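Side-chain contact in putative uronate isomerase (PDB 4NAR), which probably acts as a lactate racemase, although its exact activity is not established: residues I132-L137 with E208-K213. Residues are numbered along the deposited sequence; the frame is centred on the assembly and turned at random.
Sequences IKVNRL and EMIFEK
The C-terminal part of helix 198-213 lies on one face of a two-stranded antiparallel sheet formed with strand 107-113, where Ile-132 and Val-134 of strand 130-135 meet Ile-210 and Met-209. Strand and helix axes approach to 9.9 Å and cross at -50°, with no hydrogen bond between the two segments: apolar side chains alone join them. The unbranched CG1-CD1 arm of Ile-210 is fully extended, CG1 anti to the carbonyl carbon (chi1 -65°, chi2 177°), and carries CD1 across to the strand. There CD1 meets Val-134 CG1 tip to tip at 3.5 Å and lies 4.0 Å from Ile-132 CG2, so one methyl bridges two residues on the same strand face. A short, beta-branched valine suits the place facing this arm, since it presents CG1 directly to Ile-210 CD1. Ile-132 uses its two branches separately: CG2 serves Ile-210, while CD1 reaches Met-209 CE at 3.4 Å. The selenomethionine chain bends at its last torsion and crosses the isoleucine at about a right angle; such a long, flexible residue can reach the strand from beside Ile-210. An alanine in place of Ile-132 would lack both branches and would probably open a gap between strand and helix, leaving the end of Met-209 without its partner here. Val-110 of strand 107-113 touches both Ile-132 and Ile-210, drawing the second strand into the same buried apolar layer. On the far side of the strand, Lys-133 points away from the helix and pairs with Glu-174. At the end of the strand, Asn-135 OD1 accepts the N-H of Leu-137 at 3.0 Å, an Asx turn that leads into the 3-10 segment. The whole is a helix-on-sheet arrangement, with branched aliphatic residues spaced two apart on the strand.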
# COMPACT_ATOMS: atom_id res chain seq x y z
N ILE A 132 -14.98 10.20 8.52
CA ILE A 132 -13.53 10.12 8.42
C ILE A 132 -12.92 10.10 9.82
O ILE A 132 -13.02 11.08 10.57
CB ILE A 132 -12.95 11.32 7.63
CG1 ILE A 132 -13.50 11.32 6.21
CG2 ILE A 132 -11.43 11.28 7.60
CD1 ILE A 132 -14.37 12.51 5.91
N LYS A 133 -12.28 8.98 10.16
CA LYS A 133 -11.68 8.81 11.48
C LYS A 133 -10.22 8.38 11.37
O LYS A 133 -9.91 7.36 10.71
CB LYS A 133 -12.47 7.78 12.29
CG LYS A 133 -13.94 8.09 12.43
CD LYS A 133 -14.64 7.00 13.21
CE LYS A 133 -16.15 7.08 13.04
NZ LYS A 133 -16.74 5.70 13.02
N VAL A 134 -9.33 9.15 12.00
CA VAL A 134 -7.91 8.86 11.93
C VAL A 134 -7.29 8.86 13.33
O VAL A 134 -7.91 9.36 14.29
CB VAL A 134 -7.20 9.87 11.02
CG1 VAL A 134 -7.65 9.66 9.58
CG2 VAL A 134 -7.49 11.30 11.47
N ASN A 135 -6.08 8.28 13.43
CA ASN A 135 -5.42 8.13 14.72
C ASN A 135 -5.42 9.46 15.45
O ASN A 135 -5.08 10.49 14.84
CB ASN A 135 -3.97 7.67 14.57
CG ASN A 135 -3.42 7.08 15.86
OD1 ASN A 135 -3.24 7.79 16.85
ND2 ASN A 135 -3.20 5.76 15.88
N ARG A 136 -5.81 9.45 16.72
CA ARG A 136 -5.99 10.71 17.44
C ARG A 136 -4.66 11.41 17.71
O ARG A 136 -4.63 12.61 18.02
CB ARG A 136 -6.81 10.52 18.72
CG ARG A 136 -6.31 9.39 19.59
CD ARG A 136 -7.08 9.34 20.90
NE ARG A 136 -6.15 9.29 22.03
CZ ARG A 136 -5.94 10.29 22.88
NH1 ARG A 136 -6.61 11.43 22.76
NH2 ARG A 136 -5.07 10.13 23.87
N LEU A 137 -3.56 10.67 17.56
CA LEU A 137 -2.22 11.26 17.69
C LEU A 137 -2.00 12.47 16.79
O LEU A 137 -1.32 13.42 17.20
CB LEU A 137 -1.11 10.24 17.44
CG LEU A 137 -0.59 9.46 18.66
CD1 LEU A 137 0.27 8.30 18.16
CD2 LEU A 137 0.23 10.36 19.59
N GLU A 208 -8.29 16.83 3.34
CA GLU A 208 -8.51 18.25 3.51
C GLU A 208 -9.05 18.54 4.91
O GLU A 208 -8.54 19.41 5.63
CB GLU A 208 -9.50 18.75 2.48
CG GLU A 208 -8.86 19.45 1.31
CD GLU A 208 -9.87 20.25 0.51
OE1 GLU A 208 -10.69 19.62 -0.22
OE2 GLU A 208 -9.85 21.50 0.61
N MSE A 209 -10.09 17.80 5.30
CA MSE A 209 -10.71 17.99 6.60
C MSE A 209 -9.75 17.62 7.74
O MSE A 209 -9.81 18.20 8.84
CB MSE A 209 -11.99 17.15 6.70
CG MSE A 209 -13.25 17.88 6.24
SE MSE A 209 -14.73 16.60 6.15
CE MSE A 209 -14.16 15.66 4.54
N ILE A 210 -8.87 16.67 7.47
CA ILE A 210 -7.86 16.25 8.44
C ILE A 210 -6.83 17.35 8.65
O ILE A 210 -6.60 17.77 9.79
CB ILE A 210 -7.17 14.93 7.98
CG1 ILE A 210 -8.19 13.78 7.97
CG2 ILE A 210 -5.96 14.59 8.86
CD1 ILE A 210 -7.64 12.47 7.47
N PHE A 211 -6.22 17.83 7.57
CA PHE A 211 -5.15 18.83 7.71
C PHE A 211 -5.62 20.16 8.28
O PHE A 211 -4.84 20.91 8.88
CB PHE A 211 -4.38 19.01 6.42
CG PHE A 211 -3.38 17.93 6.19
CD1 PHE A 211 -2.03 18.17 6.40
CD2 PHE A 211 -3.79 16.65 5.82
CE1 PHE A 211 -1.10 17.15 6.21
CE2 PHE A 211 -2.89 15.64 5.64
CZ PHE A 211 -1.54 15.87 5.83
N GLU A 212 -6.90 20.44 8.09
CA GLU A 212 -7.55 21.57 8.73
C GLU A 212 -7.44 21.49 10.26
O GLU A 212 -7.14 22.49 10.91
CB GLU A 212 -9.02 21.60 8.33
CG GLU A 212 -9.46 22.89 7.65
CD GLU A 212 -10.89 23.25 8.01
OE1 GLU A 212 -11.74 22.33 8.09
OE2 GLU A 212 -11.15 24.45 8.23
N LYS A 213 -7.68 20.31 10.82
CA LYS A 213 -7.69 20.17 12.28
C LYS A 213 -6.30 19.98 12.91
O LYS A 213 -6.13 20.19 14.12
CB LYS A 213 -8.65 19.06 12.71
CG LYS A 213 -10.13 19.39 12.47
CD LYS A 213 -10.56 20.64 13.25
CE LYS A 213 -11.22 21.69 12.34
NZ LYS A 213 -10.95 23.09 12.79